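Local coordinates for protein estrogen receptor (Crassostrea gigas, PDB 4N1Y) that probably activates transcription constitutively, as a steroid-receptor relative whose ligand-binding domain keeps the nuclear-receptor fold but has lost its hormone-controlled switch, at residues A13-L19 / W55-P60; P32-L38 / T113-T117; H72-C77 / L148-R154. All coordinates share one frame; numbering follows the deposited sequence.

Contact 1. Residues A13-L19 / W55-P60; sequences ALNKAAL and WAKNVP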
ATOM      1  N   ALA B  13      -7.326  -5.252 -25.373  1.00 56.48           N
ATOM      2  CA  ALA B  13      -6.297  -4.230 -25.514  1.00 54.56           C
ATOM      3  C   ALA B  13      -5.079  -4.598 -24.663  1.00 60.49           C
ATOM      4  O   ALA B  13      -3.956  -4.692 -25.172  1.00 63.54           O
ATOM      5  CB  ALA B  13      -6.845  -2.859 -25.118  1.00 47.34           C
ATOM      6  N   LEU B  14      -5.312  -4.816 -23.373  1.00 53.42           N
ATOM      7  CA  LEU B  14      -4.262  -5.228 -22.454  1.00 49.72           C
ATOM      8  C   LEU B  14      -3.561  -6.522 -22.885  1.00 62.40           C
ATOM      9  O   LEU B  14      -2.377  -6.721 -22.607  1.00 62.71           O
ATOM     10  CB  LEU B  14      -4.843  -5.393 -21.051  1.00 41.92           C
ATOM     11  CG  LEU B  14      -5.384  -4.115 -20.406  1.00 44.40           C
ATOM     12  CD1 LEU B  14      -5.756  -4.393 -18.974  1.00 52.58           C
ATOM     13  CD2 LEU B  14      -4.373  -2.967 -20.459  1.00 37.92           C
ATOM     14  N   ASN B  15      -4.296  -7.421 -23.530  1.00 65.96           N
ATOM     15  CA  ASN B  15      -3.690  -8.675 -23.932  1.00 67.99           C
ATOM     16  C   ASN B  15      -2.825  -8.573 -25.184  1.00 67.44           C
ATOM     17  O   ASN B  15      -1.816  -9.272 -25.281  1.00 70.73           O
ATOM     18  CB  ASN B  15      -4.767  -9.734 -24.123  1.00 70.85           C
ATOM     19  CG  ASN B  15      -4.919 -10.612 -22.906  1.00 71.18           C
ATOM     20  OD1 ASN B  15      -4.125 -11.524 -22.676  1.00 75.26           O
ATOM     21  ND2 ASN B  15      -5.924 -10.316 -22.092  1.00 72.01           N
ATOM     22  N   LYS B  16      -3.200  -7.733 -26.153  1.00 64.52           N
ATOM     23  CA  LYS B  16      -2.327  -7.594 -27.321  1.00 66.62           C
ATOM     24  C   LYS B  16      -1.199  -6.609 -26.998  1.00 61.54           C
ATOM     25  O   LYS B  16      -0.417  -6.242 -27.866  1.00 59.43           O
ATOM     26  CB  LYS B  16      -3.080  -7.125 -28.592  1.00 73.19           C
ATOM     27  CG  LYS B  16      -4.324  -6.243 -28.404  1.00 72.11           C
ATOM     28  CD  LYS B  16      -5.066  -5.953 -29.736  1.00 97.76           C
ATOM     29  CE  LYS B  16      -6.105  -4.814 -29.608  1.00 93.02           C
ATOM     30  NZ  LYS B  16      -5.522  -3.441 -29.528  1.00 92.72           N
ATOM     31  N   ALA B  17      -1.066  -6.244 -25.732  1.00 61.62           N
ATOM     32  CA  ALA B  17       0.000  -5.352 -25.311  1.00 61.87           C
ATOM     33  C   ALA B  17       0.756  -5.994 -24.165  1.00 72.42           C
ATOM     34  O   ALA B  17       1.537  -5.335 -23.469  1.00 73.87           O
ATOM     35  CB  ALA B  17      -0.557  -4.010 -24.905  1.00 51.67           C
ATOM     36  N   ALA B  18       0.497  -7.289 -23.968  1.00 72.42           N
ATOM     37  CA  ALA B  18       1.156  -8.043 -22.914  1.00 70.21           C
ATOM     38  C   ALA B  18       2.666  -7.968 -23.072  1.00 81.09           C
ATOM     39  O   ALA B  18       3.220  -8.187 -24.155  1.00 84.62           O
ATOM     40  CB  ALA B  18       0.691  -9.490 -22.911  1.00 65.63           C
ATOM     41  N   LEU B  19       3.313  -7.663 -21.958  1.00 84.83           N
ATOM     42  CA  LEU B  19       4.756  -7.551 -21.865  1.00 78.61           C
ATOM     43  C   LEU B  19       5.420  -8.855 -22.312  1.00 87.20           C
ATOM     44  O   LEU B  19       4.981  -9.932 -21.912  1.00 92.58           O
ATOM     45  CB  LEU B  19       5.140  -7.218 -20.425  1.00 72.48           C
ATOM     46  CG  LEU B  19       5.053  -5.764 -19.953  1.00 76.85           C
ATOM     47  CD1 LEU B  19       3.607  -5.291 -19.902  1.00 76.63           C
ATOM     48  CD2 LEU B  19       5.689  -5.623 -18.580  1.00 77.63           C
ATOM     49  N   TRP B  55       3.886  -0.161 -22.916  1.00 59.04           N
ATOM     50  CA  TRP B  55       2.703  -0.888 -22.549  1.00 55.46           C
ATOM     51  C   TRP B  55       1.627   0.025 -21.985  1.00 58.18           C
ATOM     52  O   TRP B  55       0.454  -0.115 -22.317  1.00 67.34           O
ATOM     53  CB  TRP B  55       3.080  -1.955 -21.526  1.00 53.40           C
ATOM     54  CG  TRP B  55       1.931  -2.480 -20.806  1.00 44.89           C
ATOM     55  CD1 TRP B  55       1.073  -3.446 -21.220  1.00 49.55           C
ATOM     56  CD2 TRP B  55       1.466  -2.029 -19.541  1.00 38.57           C
ATOM     57  NE1 TRP B  55       0.107  -3.650 -20.271  1.00 56.15           N
ATOM     58  CE2 TRP B  55       0.323  -2.788 -19.229  1.00 41.58           C
ATOM     59  CE3 TRP B  55       1.913  -1.063 -18.635  1.00 38.82           C
ATOM     60  CZ2 TRP B  55      -0.388  -2.612 -18.043  1.00 33.93           C
ATOM     61  CZ3 TRP B  55       1.206  -0.888 -17.453  1.00 41.54           C
ATOM     62  CH2 TRP B  55       0.062  -1.665 -17.170  1.00 36.29           C
ATOM     63  N   ALA B  56       2.034   0.964 -21.138  1.00 52.52           N
ATOM     64  CA  ALA B  56       1.098   1.882 -20.495  1.00 53.73           C
ATOM     65  C   ALA B  56       0.253   2.631 -21.519  1.00 58.86           C
ATOM     66  O   ALA B  56      -0.965   2.787 -21.359  1.00 53.14           O
ATOM     67  CB  ALA B  56       1.842   2.865 -19.621  1.00 50.55           C
ATOM     68  N   LYS B  57       0.903   3.058 -22.593  1.00 57.31           N
ATOM     69  CA  LYS B  57       0.240   3.863 -23.603  1.00 63.81           C
ATOM     70  C   LYS B  57      -0.874   3.048 -24.267  1.00 67.94           C
ATOM     71  O   LYS B  57      -1.768   3.597 -24.926  1.00 68.49           O
ATOM     72  CB  LYS B  57       1.272   4.379 -24.606  1.00 54.88           C
ATOM     73  CG  LYS B  57       2.315   5.233 -23.896  1.00 61.64           C
ATOM     74  CD  LYS B  57       3.369   5.810 -24.814  1.00 67.48           C
ATOM     75  CE  LYS B  57       4.341   6.654 -23.999  1.00 70.86           C
ATOM     76  NZ  LYS B  57       5.470   7.187 -24.806  1.00 77.04           N
ATOM     77  N   ASN B  58      -0.845   1.738 -24.041  1.00 60.89           N
ATOM     78  CA  ASN B  58      -1.883   0.868 -24.563  1.00 57.04           C
ATOM     79  C   ASN B  58      -3.030   0.702 -23.589  1.00 53.32           C
ATOM     80  O   ASN B  58      -4.081   0.203 -23.970  1.00 58.08           O
ATOM     81  CB  ASN B  58      -1.327  -0.517 -24.899  1.00 57.88           C
ATOM     82  CG  ASN B  58      -0.440  -0.509 -26.114  1.00 75.61           C
ATOM     83  OD1 ASN B  58       0.520   0.254 -26.198  1.00 87.07           O
ATOM     84  ND2 ASN B  58      -0.769  -1.351 -27.080  1.00 84.36           N
ATOM     85  N   VAL B  59      -2.843   1.106 -22.335  1.00 49.90           N
ATOM     86  CA  VAL B  59      -3.945   1.009 -21.386  1.00 51.00           C
ATOM     87  C   VAL B  59      -5.000   2.035 -21.774  1.00 59.17           C
ATOM     88  O   VAL B  59      -4.733   3.232 -21.788  1.00 56.77           O
ATOM     89  CB  VAL B  59      -3.478   1.190 -19.950  1.00 50.55           C
ATOM     90  CG1 VAL B  59      -4.655   1.081 -19.009  1.00 55.31           C
ATOM     91  CG2 VAL B  59      -2.427   0.119 -19.610  1.00 43.27           C
ATOM     92  N   PRO B  60      -6.203   1.553 -22.124  1.00 62.23           N
ATOM     93  CA  PRO B  60      -7.240   2.399 -22.719  1.00 66.56           C
ATOM     94  C   PRO B  60      -7.551   3.604 -21.851  1.00 69.84           C
ATOM     95  O   PRO B  60      -7.853   3.465 -20.665  1.00 67.25           O
ATOM     96  CB  PRO B  60      -8.449   1.465 -22.842  1.00 60.93           C
ATOM     97  CG  PRO B  60      -8.129   0.299 -21.998  1.00 63.97           C
ATOM     98  CD  PRO B  60      -6.654   0.164 -21.972  1.00 62.53           C
TER
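L19 lays its CD1 methyl over one face of the W55 indole, which is the tight end of this contact in the helical sandwich of a nuclear-receptor ligand-binding domain. Here the residues that leave helix 7-15 pass the last part of helix 34-56 and the type I turn A56-V59. The interaction is CH-pi: CD1 of L19 sits 3.6 Å from the centroid of the five-membered ring of W55, 23° off the normal. V59, from that turn, puts CG2 over the opposite face, also offset toward the rim, and the A17 carbonyl lies at the ring edge, near its plane. The indole is thus bounded on three sides, and W55 CG stands anti to the backbone N (chi1 163°), which swings the ring toward residues 13-19. L14 adds to this layer, its CD2 3.7 Å from V59 CG2, and L142 of helix 137-149 backs it; Q144 of the same helix touches W55.

Packing thins toward the solvent side. A13 faces P60 through a single methyl, CB to CD at 4.4 Å, and the exposed N58 touches A17 by its aliphatic root. The two segments are held together mostly by apolar packing, with no hydrogen bond between them. Beside N58, A17 CB rests 3.6 Å from N58 CB.

Contact 2. Residues P32-L38 / T113-T117; sequences PTKVHLL and TVEMT
V114 packs its CG1 methyl against L37 in the first turn of helix 34-56 and, at about a right angle to that, against L38. The two partners come from a capped helix start and a Schellman turn: T33 is the N-cap of helix 34-56, while E115, with positive phi, closes helix 108-113 just before M116, at the N-cap position of helix 117-132. CG1 of V114 lies 3.5 Å from L37 CB, the two side chains crossing at about a right angle. L38 approaches obliquely, its CD2 3.8 Å from V114 CB, and the same methyl goes on to meet M116 SD at 4.0 Å. Behind this apolar patch stands helix 187-215, where L212 touches L38 and F208 and F209 touch M116.

The solvent side is polar. K34 runs fully extended from CB outward, with CG anti to the backbone N (chi1 175°), so its aliphatic part passes over the end of helix 108-113, CB 3.4 Å from T113 O, before the amine arrives at E115. There NZ of K34 forms a salt bridge with OE1 of E115 at 2.7 Å; the two side chains cross at about a right angle, and NZ meets OE1 from above the carboxylate plane, 56° out of it. One charge pair therefore ties the start of one helix to the residue that ends another. T113 sets CG2 against the P32 carbonyl oxygen, whereas its hydroxyl bonds weakly back to S109 O. T33 fixes the helix start itself: its OG1 accepts from H36 N at 3.1 Å, with an N-H...O angle of 150°.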
ATOM      1  N   PRO B  32      27.901 -15.097  -7.813  1.00 75.85           N
ATOM      2  CA  PRO B  32      26.915 -14.071  -7.449  1.00 71.21           C
ATOM      3  C   PRO B  32      27.282 -13.092  -6.340  1.00 72.16           C
ATOM      4  O   PRO B  32      26.621 -13.109  -5.296  1.00 64.31           O
ATOM      5  CB  PRO B  32      25.705 -14.909  -7.015  1.00 66.87           C
ATOM      6  CG  PRO B  32      26.298 -16.166  -6.523  1.00 64.88           C
ATOM      7  CD  PRO B  32      27.438 -16.443  -7.438  1.00 68.44           C
ATOM      8  N   THR B  33      28.278 -12.234  -6.563  1.00 66.83           N
ATOM      9  CA  THR B  33      28.529 -11.166  -5.599  1.00 70.74           C
ATOM     10  C   THR B  33      27.355 -10.182  -5.595  1.00 72.86           C
ATOM     11  O   THR B  33      26.493 -10.209  -6.483  1.00 68.02           O
ATOM     12  CB  THR B  33      29.838 -10.404  -5.873  1.00 79.10           C
ATOM     13  OG1 THR B  33      29.768  -9.775  -7.155  1.00 87.23           O
ATOM     14  CG2 THR B  33      31.025 -11.342  -5.853  1.00 73.44           C
ATOM     15  N   LYS B  34      27.313  -9.335  -4.573  1.00 70.57           N
ATOM     16  CA  LYS B  34      26.265  -8.336  -4.448  1.00 62.10           C
ATOM     17  C   LYS B  34      26.239  -7.474  -5.695  1.00 65.34           C
ATOM     18  O   LYS B  34      25.193  -7.308  -6.334  1.00 66.81           O
ATOM     19  CB  LYS B  34      26.482  -7.471  -3.208  1.00 61.46           C
ATOM     20  CG  LYS B  34      25.492  -6.338  -3.078  1.00 71.89           C
ATOM     21  CD  LYS B  34      25.763  -5.480  -1.852  1.00 81.68           C
ATOM     22  CE  LYS B  34      24.750  -4.340  -1.763  1.00 86.12           C
ATOM     23  NZ  LYS B  34      25.132  -3.332  -0.738  1.00 90.08           N
ATOM     24  N   VAL B  35      27.406  -6.947  -6.048  1.00 65.61           N
ATOM     25  CA  VAL B  35      27.537  -6.110  -7.226  1.00 70.42           C
ATOM     26  C   VAL B  35      27.168  -6.867  -8.500  1.00 81.81           C
ATOM     27  O   VAL B  35      26.448  -6.330  -9.344  1.00 87.72           O
ATOM     28  CB  VAL B  35      28.960  -5.551  -7.347  1.00 72.47           C
ATOM     29  CG1 VAL B  35      29.183  -4.944  -8.715  1.00 72.54           C
ATOM     30  CG2 VAL B  35      29.188  -4.516  -6.273  1.00 73.63           C
ATOM     31  N   HIS B  36      27.612  -8.118  -8.625  1.00 79.11           N
ATOM     32  CA  HIS B  36      27.364  -8.869  -9.857  1.00 73.68           C
ATOM     33  C   HIS B  36      25.893  -9.129 -10.121  1.00 66.44           C
ATOM     34  O   HIS B  36      25.419  -8.940 -11.244  1.00 68.75           O
ATOM     35  CB  HIS B  36      28.087 -10.212  -9.838  1.00 74.60           C
ATOM     36  CG  HIS B  36      27.998 -10.955 -11.133  1.00 79.88           C
ATOM     37  ND1 HIS B  36      28.283 -10.369 -12.349  1.00 76.46           N
ATOM     38  CD2 HIS B  36      27.648 -12.235 -11.405  1.00 85.82           C
ATOM     39  CE1 HIS B  36      28.113 -11.256 -13.314  1.00 79.73           C
ATOM     40  NE2 HIS B  36      27.730 -12.396 -12.769  1.00 87.10           N
ATOM     41  N   LEU B  37      25.166  -9.531  -9.083  1.00 61.61           N
ATOM     42  CA  LEU B  37      23.738  -9.777  -9.218  1.00 56.65           C
ATOM     43  C   LEU B  37      22.976  -8.486  -9.453  1.00 62.76           C
ATOM     44  O   LEU B  37      22.123  -8.414 -10.342  1.00 70.65           O
ATOM     45  CB  LEU B  37      23.178 -10.477  -7.978  1.00 58.94           C
ATOM     46  CG  LEU B  37      23.567 -11.933  -7.708  1.00 70.21           C
ATOM     47  CD1 LEU B  37      22.957 -12.410  -6.406  1.00 71.15           C
ATOM     48  CD2 LEU B  37      23.107 -12.814  -8.851  1.00 64.53           C
ATOM     49  N   LEU B  38      23.271  -7.475  -8.644  1.00 59.41           N
ATOM     50  CA  LEU B  38      22.561  -6.206  -8.733  1.00 59.47           C
ATOM     51  C   LEU B  38      22.700  -5.519 -10.084  1.00 66.66           C
ATOM     52  O   LEU B  38      21.757  -4.867 -10.540  1.00 61.49           O
ATOM     53  CB  LEU B  38      23.042  -5.256  -7.643  1.00 63.40           C
ATOM     54  CG  LEU B  38      22.494  -5.530  -6.249  1.00 61.59           C
ATOM     55  CD1 LEU B  38      22.988  -4.498  -5.230  1.00 58.15           C
ATOM     56  CD2 LEU B  38      20.992  -5.564  -6.327  1.00 51.79           C
ATOM     57  N   THR B 113      22.420 -11.985  -0.268  1.00 71.30           N
ATOM     58  CA  THR B 113      23.651 -11.485  -0.888  1.00 76.36           C
ATOM     59  C   THR B 113      23.514 -10.045  -1.362  1.00 72.44           C
ATOM     60  O   THR B 113      24.420  -9.233  -1.143  1.00 73.96           O
ATOM     61  CB  THR B 113      24.092 -12.339  -2.097  1.00 75.36           C
ATOM     62  OG1 THR B 113      24.281 -13.701  -1.690  1.00 77.67           O
ATOM     63  CG2 THR B 113      25.395 -11.798  -2.673  1.00 69.67           C
ATOM     64  N   VAL B 114      22.376  -9.741  -1.992  1.00 60.57           N
ATOM     65  CA  VAL B 114      22.110  -8.413  -2.547  1.00 58.04           C
ATOM     66  C   VAL B 114      21.394  -7.513  -1.554  1.00 61.87           C
ATOM     67  O   VAL B 114      20.964  -6.416  -1.909  1.00 60.22           O
ATOM     68  CB  VAL B 114      21.255  -8.472  -3.831  1.00 56.15           C
ATOM     69  CG1 VAL B 114      22.010  -9.181  -4.933  1.00 61.07           C
ATOM     70  CG2 VAL B 114      19.922  -9.162  -3.568  1.00 51.04           C
ATOM     71  N   GLU B 115      21.221  -8.004  -0.332  1.00 59.67           N
ATOM     72  CA  GLU B 115      20.701  -7.190   0.759  1.00 59.42           C
ATOM     73  C   GLU B 115      19.329  -6.598   0.447  1.00 60.49           C
ATOM     74  O   GLU B 115      19.045  -5.457   0.813  1.00 62.98           O
ATOM     75  CB  GLU B 115      21.709  -6.087   1.071  1.00 61.49           C
ATOM     76  CG  GLU B 115      23.105  -6.663   1.323  1.00 70.88           C
ATOM     77  CD  GLU B 115      24.179  -5.607   1.495  1.00 83.06           C
ATOM     78  OE1 GLU B 115      23.862  -4.406   1.364  1.00 86.08           O
ATOM     79  OE2 GLU B 115      25.352  -5.986   1.718  1.00 86.30           O
ATOM     80  N   MET B 116      18.481  -7.388  -0.213  1.00 48.18           N
ATOM     81  CA  MET B 116      17.119  -6.980  -0.531  1.00 49.33           C
ATOM     82  C   MET B 116      16.135  -7.983   0.038  1.00 56.43           C
ATOM     83  O   MET B 116      15.108  -8.304  -0.574  1.00 50.24           O
ATOM     84  CB  MET B 116      16.921  -6.882  -2.032  1.00 54.91           C
ATOM     85  CG  MET B 116      17.834  -5.889  -2.683  1.00 65.57           C
ATOM     86  SD  MET B 116      17.448  -5.629  -4.415  1.00 69.74           S
ATOM     87  CE  MET B 116      15.902  -4.749  -4.260  1.00 38.47           C
ATOM     88  N   THR B 117      16.469  -8.515   1.200  1.00 52.47           N
ATOM     89  CA  THR B 117      15.655  -9.565   1.767  1.00 43.10           C
ATOM     90  C   THR B 117      14.241  -9.125   2.107  1.00 39.04           C
ATOM     91  O   THR B 117      13.286  -9.765   1.680  1.00 54.29           O
ATOM     92  CB  THR B 117      16.320 -10.142   3.010  1.00 50.34           C
ATOM     93  OG1 THR B 117      17.515 -10.837   2.616  1.00 63.53           O
ATOM     94  CG2 THR B 117      15.417 -11.122   3.655  1.00 48.86           C
TER

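Contact 3. Residues H72-C77 / L148-R154; sequences HLIECC and LVNAEVR
E152 OE2 is gripped by two donors, H72 NE2 from helix 67-89 and R154 NH2 from its own loop, each at 2.6 Å. The histidine bond uses the anti lone pair of OE2, and its acceptor lies in the imidazole plane; ring and carboxylate are nearly coplanar, 14° apart, although the N-H...O angle is a bent 146°. R154 binds side-on, NH2 to OE2 and NE to E152 OE1 at 2.8 Å, while its backbone N gives OE1 a second bond from the same face as NE. These four bonds fix the rotation of the carboxylate. E152 gets there by bending at chi2 (68°), which curls the carboxylate back over the loop. A leucine in its place would probably leave H72 NE2 and the R154 guanidinium without their shared acceptor, the arginine then held mainly by its bridge to the second subunit.

Beside this polar knot the packing is apolar. The A151 methyl nestles against the helix, 3.7 Å from both C76 CB and C77 CB and 3.8 Å from L73 CD2. L148 reaches further along, its CD1 4.0 Å from I74 CD1. R154 also forms a salt bridge through NH1 with E121 of the second subunit, so the loop helps join the dimer. Within the chain, the contact sets the end of helix 137-149 against helix 67-89, with A56 of helix 34-56 touching both I74 and L148, and helix 159-180 covering V149.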
ATOM      1  N   HIS B  72       3.819  11.285 -14.871  1.00 41.13           N
ATOM      2  CA  HIS B  72       3.694  11.251 -13.416  1.00 39.92           C
ATOM      3  C   HIS B  72       3.246   9.908 -12.891  1.00 45.56           C
ATOM      4  O   HIS B  72       3.794   9.424 -11.909  1.00 56.55           O
ATOM      5  CB  HIS B  72       2.742  12.324 -12.910  1.00 46.74           C
ATOM      6  CG  HIS B  72       2.539  12.280 -11.429  1.00 50.66           C
ATOM      7  ND1 HIS B  72       3.447  12.810 -10.539  1.00 57.05           N
ATOM      8  CD2 HIS B  72       1.522  11.791 -10.680  1.00 55.65           C
ATOM      9  CE1 HIS B  72       3.014  12.624  -9.305  1.00 53.93           C
ATOM     10  NE2 HIS B  72       1.844  12.016  -9.363  1.00 52.96           N
ATOM     11  N   LEU B  73       2.253   9.313 -13.538  1.00 38.07           N
ATOM     12  CA  LEU B  73       1.759   8.004 -13.138  1.00 40.21           C
ATOM     13  C   LEU B  73       2.882   6.970 -13.134  1.00 42.80           C
ATOM     14  O   LEU B  73       3.107   6.275 -12.142  1.00 42.42           O
ATOM     15  CB  LEU B  73       0.625   7.580 -14.073  1.00 44.14           C
ATOM     16  CG  LEU B  73      -0.615   8.410 -13.773  1.00 37.64           C
ATOM     17  CD1 LEU B  73      -1.747   8.006 -14.637  1.00 38.89           C
ATOM     18  CD2 LEU B  73      -0.963   8.162 -12.329  1.00 38.59           C
ATOM     19  N   ILE B  74       3.603   6.918 -14.246  1.00 44.83           N
ATOM     20  CA  ILE B  74       4.755   6.053 -14.393  1.00 43.97           C
ATOM     21  C   ILE B  74       5.803   6.312 -13.303  1.00 43.61           C
ATOM     22  O   ILE B  74       6.326   5.365 -12.689  1.00 40.08           O
ATOM     23  CB  ILE B  74       5.408   6.274 -15.765  1.00 47.38           C
ATOM     24  CG1 ILE B  74       4.403   5.988 -16.872  1.00 43.85           C
ATOM     25  CG2 ILE B  74       6.662   5.438 -15.910  1.00 49.07           C
ATOM     26  CD1 ILE B  74       4.101   4.540 -17.023  1.00 44.80           C
ATOM     27  N   GLU B  75       6.072   7.589 -13.030  1.00 38.63           N
ATOM     28  CA  GLU B  75       7.062   7.946 -12.021  1.00 42.49           C
ATOM     29  C   GLU B  75       6.642   7.423 -10.646  1.00 48.78           C
ATOM     30  O   GLU B  75       7.474   6.955  -9.868  1.00 51.75           O
ATOM     31  CB  GLU B  75       7.268   9.465 -11.965  1.00 47.56           C
ATOM     32  CG  GLU B  75       8.283  10.002 -12.988  1.00 50.51           C
ATOM     33  CD  GLU B  75       8.308  11.522 -13.062  1.00 61.40           C
ATOM     34  OE1 GLU B  75       7.584  12.180 -12.281  1.00 70.87           O
ATOM     35  OE2 GLU B  75       9.046  12.061 -13.915  1.00 65.40           O
ATOM     36  N   CYS B  76       5.347   7.425 -10.364  1.00 45.62           N
ATOM     37  CA  CYS B  76       4.918   6.928  -9.069  1.00 49.68           C
ATOM     38  C   CYS B  76       5.059   5.413  -8.944  1.00 52.09           C
ATOM     39  O   CYS B  76       5.613   4.930  -7.956  1.00 60.48           O
ATOM     40  CB  CYS B  76       3.475   7.338  -8.781  1.00 49.53           C
ATOM     41  SG  CYS B  76       3.218   9.108  -8.500  1.00 53.87           S
ATOM     42  N   CYS B  77       4.625   4.671  -9.960  1.00 37.29           N
ATOM     43  CA  CYS B  77       4.352   3.255  -9.756  1.00 42.59           C
ATOM     44  C   CYS B  77       5.263   2.270 -10.510  1.00 50.50           C
ATOM     45  O   CYS B  77       5.000   1.062 -10.490  1.00 49.19           O
ATOM     46  CB  CYS B  77       2.902   2.967 -10.147  1.00 41.97           C
ATOM     47  SG  CYS B  77       2.696   2.866 -11.941  1.00 43.06           S
ATOM     48  N   LEU B 148      -1.175   1.075 -12.124  1.00 40.36           N
ATOM     49  CA  LEU B 148      -0.877   2.286 -12.874  1.00 34.58           C
ATOM     50  C   LEU B 148      -1.847   3.431 -12.584  1.00 47.38           C
ATOM     51  O   LEU B 148      -1.430   4.508 -12.195  1.00 52.79           O
ATOM     52  CB  LEU B 148      -0.902   1.968 -14.364  1.00 36.54           C
ATOM     53  CG  LEU B 148      -0.715   3.134 -15.313  1.00 40.52           C
ATOM     54  CD1 LEU B 148       0.682   3.676 -15.170  1.00 41.11           C
ATOM     55  CD2 LEU B 148      -0.964   2.652 -16.728  1.00 42.12           C
ATOM     56  N   VAL B 149      -3.146   3.189 -12.741  1.00 50.13           N
ATOM     57  CA  VAL B 149      -4.115   4.269 -12.599  1.00 50.71           C
ATOM     58  C   VAL B 149      -4.379   4.620 -11.136  1.00 46.81           C
ATOM     59  O   VAL B 149      -4.941   5.681 -10.844  1.00 51.17           O
ATOM     60  CB  VAL B 149      -5.473   3.926 -13.288  1.00 46.69           C
ATOM     61  CG1 VAL B 149      -5.237   3.439 -14.712  1.00 38.13           C
ATOM     62  CG2 VAL B 149      -6.235   2.879 -12.495  1.00 50.97           C
ATOM     63  N   ASN B 150      -3.952   3.747 -10.224  1.00 47.96           N
ATOM     64  CA  ASN B 150      -4.092   3.999  -8.791  1.00 42.31           C
ATOM     65  C   ASN B 150      -2.790   4.562  -8.221  1.00 45.11           C
ATOM     66  O   ASN B 150      -2.643   4.704  -7.002  1.00 43.36           O
ATOM     67  CB  ASN B 150      -4.444   2.714  -8.047  1.00 36.46           C
ATOM     68  CG  ASN B 150      -4.984   2.973  -6.647  1.00 48.96           C
ATOM     69  OD1 ASN B 150      -5.863   3.820  -6.461  1.00 60.73           O
ATOM     70  ND2 ASN B 150      -4.436   2.270  -5.644  1.00 36.30           N
ATOM     71  N   ALA B 151      -1.847   4.883  -9.106  1.00 44.12           N
ATOM     72  CA  ALA B 151      -0.523   5.324  -8.668  1.00 58.59           C
ATOM     73  C   ALA B 151      -0.589   6.564  -7.784  1.00 55.26           C
ATOM     74  O   ALA B 151       0.008   6.604  -6.716  1.00 50.14           O
ATOM     75  CB  ALA B 151       0.375   5.589  -9.866  1.00 61.49           C
ATOM     76  N   GLU B 152      -1.358   7.559  -8.205  1.00 57.92           N
ATOM     77  CA  GLU B 152      -1.374   8.822  -7.482  1.00 54.55           C
ATOM     78  C   GLU B 152      -2.770   9.014  -6.960  1.00 52.61           C
ATOM     79  O   GLU B 152      -3.733   8.810  -7.692  1.00 67.26           O
ATOM     80  CB  GLU B 152      -0.960   9.985  -8.392  1.00 48.80           C
ATOM     81  CG  GLU B 152      -1.101  11.347  -7.761  1.00 47.11           C
ATOM     82  CD  GLU B 152      -0.126  11.590  -6.616  1.00 45.02           C
ATOM     83  OE1 GLU B 152      -0.539  11.498  -5.439  1.00 42.53           O
ATOM     84  OE2 GLU B 152       1.055  11.890  -6.893  1.00 46.60           O
ATOM     85  N   VAL B 153      -2.887   9.352  -5.683  1.00 39.89           N
ATOM     86  CA  VAL B 153      -4.204   9.538  -5.085  1.00 45.53           C
ATOM     87  C   VAL B 153      -4.563  11.015  -4.986  1.00 51.73           C
ATOM     88  O   VAL B 153      -5.735  11.373  -4.858  1.00 56.19           O
ATOM     89  CB  VAL B 153      -4.289   8.889  -3.687  1.00 40.17           C
ATOM     90  CG1 VAL B 153      -3.417   9.639  -2.656  1.00 32.28           C
ATOM     91  CG2 VAL B 153      -5.747   8.780  -3.238  1.00 36.31           C
ATOM     92  N   ARG B 154      -3.545  11.864  -5.055  1.00 47.46           N
ATOM     93  CA  ARG B 154      -3.722  13.312  -5.083  1.00 43.60           C
ATOM     94  C   ARG B 154      -4.287  13.756  -6.429  1.00 37.83           C
ATOM     95  O   ARG B 154      -4.059  13.120  -7.452  1.00 46.69           O
ATOM     96  CB  ARG B 154      -2.382  14.004  -4.811  1.00 38.38           C
ATOM     97  CG  ARG B 154      -1.849  13.840  -3.388  1.00 49.31           C
ATOM     98  CD  ARG B 154      -0.449  14.436  -3.270  1.00 50.47           C
ATOM     99  NE  ARG B 154       0.449  13.832  -4.257  1.00 58.53           N
ATOM    100  CZ  ARG B 154       1.712  14.198  -4.470  1.00 62.51           C
ATOM    101  NH1 ARG B 154       2.255  15.198  -3.776  1.00 60.63           N
ATOM    102  NH2 ARG B 154       2.429  13.571  -5.402  1.00 54.34           N
TER

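Helix 34-56 strings the three contacts together: its start makes contact 2, its end makes contact 1, and A56 near that end packs on I74 and L148 of contact 3. Contacts 1 and 3 adjoin, centres 17 Å apart, and come in series along the chain. Contact 2 lies on the opposite side of the chain's centre from contact 1, 32 Å away between centres, and its segments alternate along the sequence with those of both others. Segments far apart in sequence thus meet at or beside helix 34-56, in keeping with the helical sandwich of this domain. Contact 3 also carries this framework to the second subunit.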